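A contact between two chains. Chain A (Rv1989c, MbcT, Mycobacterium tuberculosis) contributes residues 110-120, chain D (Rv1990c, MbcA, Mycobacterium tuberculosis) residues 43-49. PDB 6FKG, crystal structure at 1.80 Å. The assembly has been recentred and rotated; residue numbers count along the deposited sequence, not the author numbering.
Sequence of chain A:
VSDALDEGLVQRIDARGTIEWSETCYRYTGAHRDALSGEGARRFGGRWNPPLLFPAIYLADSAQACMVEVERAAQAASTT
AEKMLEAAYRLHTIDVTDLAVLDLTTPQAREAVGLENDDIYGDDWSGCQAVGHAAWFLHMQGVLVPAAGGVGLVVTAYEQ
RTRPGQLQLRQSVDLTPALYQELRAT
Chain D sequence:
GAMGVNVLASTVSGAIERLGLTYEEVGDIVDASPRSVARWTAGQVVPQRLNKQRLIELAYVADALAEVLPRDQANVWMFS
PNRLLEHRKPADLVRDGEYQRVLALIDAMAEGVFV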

# COMPACT_ATOMS: atom_id res chain seq x y z
N ARG A 110 37.81 15.94 -15.93
CA ARG A 110 36.87 15.42 -14.94
C ARG A 110 36.14 16.56 -14.22
O ARG A 110 34.93 16.49 -14.00
N GLU A 111 36.89 17.61 -13.88
CA GLU A 111 36.32 18.76 -13.19
C GLU A 111 35.31 19.46 -14.08
O GLU A 111 34.31 19.99 -13.60
N ALA A 112 35.57 19.45 -15.38
CA ALA A 112 34.68 20.08 -16.34
C ALA A 112 33.32 19.38 -16.41
O ALA A 112 32.32 20.00 -16.77
N VAL A 113 33.26 18.10 -16.05
CA VAL A 113 31.97 17.41 -16.04
C VAL A 113 31.51 17.15 -14.60
O VAL A 113 30.60 16.34 -14.35
N GLY A 114 32.13 17.84 -13.66
CA GLY A 114 31.71 17.83 -12.27
C GLY A 114 32.19 16.67 -11.41
O GLY A 114 31.65 16.42 -10.33
N LEU A 115 33.22 15.96 -11.87
CA LEU A 115 33.74 14.83 -11.12
C LEU A 115 35.03 15.21 -10.41
O LEU A 115 35.88 15.91 -10.97
N GLU A 116 35.18 14.74 -9.18
CA GLU A 116 36.42 14.97 -8.44
C GLU A 116 36.93 13.65 -7.87
O GLU A 116 36.37 12.59 -8.18
N ASN A 117 37.98 13.68 -7.06
CA ASN A 117 38.58 12.43 -6.62
C ASN A 117 37.63 11.46 -5.90
O ASN A 117 37.67 10.26 -6.14
N ASP A 118 36.78 11.99 -5.02
CA ASP A 118 35.86 11.13 -4.28
C ASP A 118 34.99 10.34 -5.23
O ASP A 118 34.62 9.20 -4.96
N ASP A 119 34.66 10.95 -6.36
CA ASP A 119 33.82 10.31 -7.35
C ASP A 119 34.51 9.12 -8.00
O ASP A 119 33.87 8.12 -8.31
N ILE A 120 35.82 9.23 -8.20
CA ILE A 120 36.51 8.16 -8.92
C ILE A 120 37.01 7.08 -7.97
O ILE A 120 37.16 5.93 -8.38
N GLY D 43 26.37 27.23 -9.16
CA GLY D 43 25.88 27.12 -10.53
C GLY D 43 26.74 26.24 -11.41
O GLY D 43 26.72 26.39 -12.63
N GLN D 44 27.50 25.33 -10.81
CA GLN D 44 28.33 24.41 -11.58
C GLN D 44 27.59 23.10 -11.80
O GLN D 44 26.62 22.80 -11.11
N VAL D 45 28.08 22.31 -12.75
CA VAL D 45 27.41 21.06 -13.10
C VAL D 45 27.62 20.05 -11.97
O VAL D 45 28.71 19.93 -11.39
N VAL D 46 26.54 19.35 -11.63
CA VAL D 46 26.58 18.35 -10.57
C VAL D 46 25.93 17.05 -11.07
O VAL D 46 24.71 16.90 -11.04
N PRO D 47 26.76 16.10 -11.55
CA PRO D 47 26.21 14.82 -12.01
C PRO D 47 25.79 13.90 -10.86
O PRO D 47 25.01 12.96 -11.07
N GLN D 48 26.32 14.16 -9.65
CA GLN D 48 26.02 13.33 -8.48
C GLN D 48 24.57 13.44 -8.01
O GLN D 48 23.84 14.37 -8.40
N ARG D 49 24.20 12.51 -7.14
CA ARG D 49 22.98 12.57 -6.34
C ARG D 49 22.81 13.91 -5.64
O ARG D 49 23.68 14.36 -4.89

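The contact is small, 290 Å² summed over both sides, and is centred on Gln D48, Val D45 and Gly A114, the residues with the most surface covered; Pro D47 follows closely.

Gln D48 covers the most. Its CA-to-CB bond points sideways, but chi1 m (-61°) and chi2 p (83°) bring the amide at its end close to chain A. There Gln D48 NE2 uses its two hydrogens on two acceptors, donating to Gly A114 O at 2.9 Å and to Asp A119 OD1, also at 2.9 Å; N-H...acceptor angles of 169° and 163° make both bonds nearly straight. A primary amide suits this place because it offers two donors on one nitrogen and an acceptor beside them. That acceptor, Gln D48 OE1, receives a hydrogen bond from water 1 at 2.7 Å, and the same water donates to Gly A114 O at 2.8 Å. The glycine carbonyl thus accepts from both the glutamine and the water.

Asp A119, chi1 m, points toward chain D from the first turn of its helix. While its OD1 receives Gln D48 NE2, its OD2 accepts from the backbone, Glu A116 N to Asp A119 OD2 being 2.8 Å. Glu A116 is the N-cap residue, so the carboxylate ties down the start of the helix and meets the partner chain at once.

Val D45 points toward chain A with chi1 p (74°), and its CG1 lies against the backbone of the turn, 3.6 Å from Val A113 C and 3.6 Å from Gly A114 N. A compact, branched apolar side chain fits here, where it meets main chain: the side chain of Val A113 points away.

Gly A114 itself, with phi of 83°, takes a conformation that favours glycine. Its lack of a side chain also makes room for chain D: an ideal CB on Gly A114 would point toward the partner and clash, 2.6 Å from Pro D47 CD and 2.7 Å from Val D45 O.

Pro D47, also pointing toward chain A, has its ring in C-gamma endo pucker. Pro D47 CG is 3.9 Å from Leu A115 CD2, an apolar contact for which the leucine, m and t in chi1 and chi2, brings its end nearer from a sideways start. Pro D47 CG also approaches Val A113 O at 3.3 Å; this carbonyl is buried by the contact and has no polar partner in the model. Val D46, between these inward-pointing neighbours, turns its side chain away.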

# COMPACT_ATOMS: atom_id res chain seq x y z
CB ARG A 110 37.60 14.52 -13.94
CG ARG A 110 38.04 13.21 -14.58
CD ARG A 110 38.44 12.16 -13.56
NE ARG A 110 39.65 12.52 -12.83
CZ ARG A 110 40.89 12.36 -13.29
NH1 ARG A 110 41.11 11.83 -14.50
NH2 ARG A 110 41.91 12.72 -12.53
CB GLU A 111 37.44 19.73 -12.77
CG GLU A 111 36.96 21.07 -12.23
CD GLU A 111 36.30 20.97 -10.87
OE1 GLU A 111 36.28 19.86 -10.28
OE2 GLU A 111 35.81 22.01 -10.37
CB ALA A 112 35.32 20.11 -17.72
CB VAL A 113 32.01 16.09 -16.85
CG1 VAL A 113 32.42 16.37 -18.30
CG2 VAL A 113 32.96 15.07 -16.22
CB LEU A 115 33.98 13.64 -12.05
CG LEU A 115 32.74 13.10 -12.75
CD1 LEU A 115 33.13 12.02 -13.76
CD2 LEU A 115 31.73 12.58 -11.73
CB GLU A 116 36.18 16.03 -7.36
CG GLU A 116 35.73 17.35 -7.99
CD GLU A 116 35.46 18.45 -6.99
OE1 GLU A 116 35.53 18.21 -5.77
OE2 GLU A 116 35.18 19.58 -7.45
CB ASN A 117 39.77 12.72 -5.70
CG ASN A 117 41.07 12.80 -6.45
OD1 ASN A 117 41.11 12.64 -7.67
ND2 ASN A 117 42.14 13.08 -5.73
CB ASP A 118 34.98 11.95 -3.33
CG ASP A 118 35.76 12.50 -2.16
OD1 ASP A 118 36.88 12.01 -1.90
OD2 ASP A 118 35.25 13.42 -1.50
CB ASP A 119 33.39 11.31 -8.43
CG ASP A 119 32.55 12.43 -7.85
OD1 ASP A 119 31.41 12.15 -7.43
OD2 ASP A 119 33.03 13.58 -7.82
CB ILE A 120 37.67 8.70 -9.80
CG1 ILE A 120 38.65 9.55 -9.00
CG2 ILE A 120 37.12 9.49 -11.00
CD1 ILE A 120 39.78 10.13 -9.84
CB GLN D 44 29.65 24.15 -10.87
CG GLN D 44 30.48 25.41 -10.68
CD GLN D 44 31.68 25.17 -9.79
OE1 GLN D 44 31.53 24.87 -8.61
NE2 GLN D 44 32.87 25.29 -10.36
CB VAL D 45 27.89 20.52 -14.47
CG1 VAL D 45 29.28 19.92 -14.39
CG2 VAL D 45 26.91 19.49 -15.02
CB VAL D 46 25.86 18.88 -9.29
CG1 VAL D 46 25.76 17.81 -8.22
CG2 VAL D 46 26.57 20.14 -8.76
CB PRO D 47 27.38 14.21 -12.79
CG PRO D 47 28.60 14.80 -12.15
CD PRO D 47 28.20 16.21 -11.82
CB GLN D 48 26.93 13.71 -7.30
CG GLN D 48 28.43 13.51 -7.55
CD GLN D 48 29.07 14.68 -8.30
OE1 GLN D 48 28.41 15.67 -8.60
NE2 GLN D 48 30.35 14.55 -8.60
CB ARG D 49 22.99 11.46 -5.28
CG ARG D 49 24.29 11.39 -4.46
CD ARG D 49 24.05 11.18 -2.96
NE ARG D 49 25.30 11.17 -2.20
CZ ARG D 49 25.41 11.50 -0.91
NH1 ARG D 49 24.34 11.90 -0.23
NH2 ARG D 49 26.59 11.45 -0.31
O HOH W 1 29.87 17.91 -8.76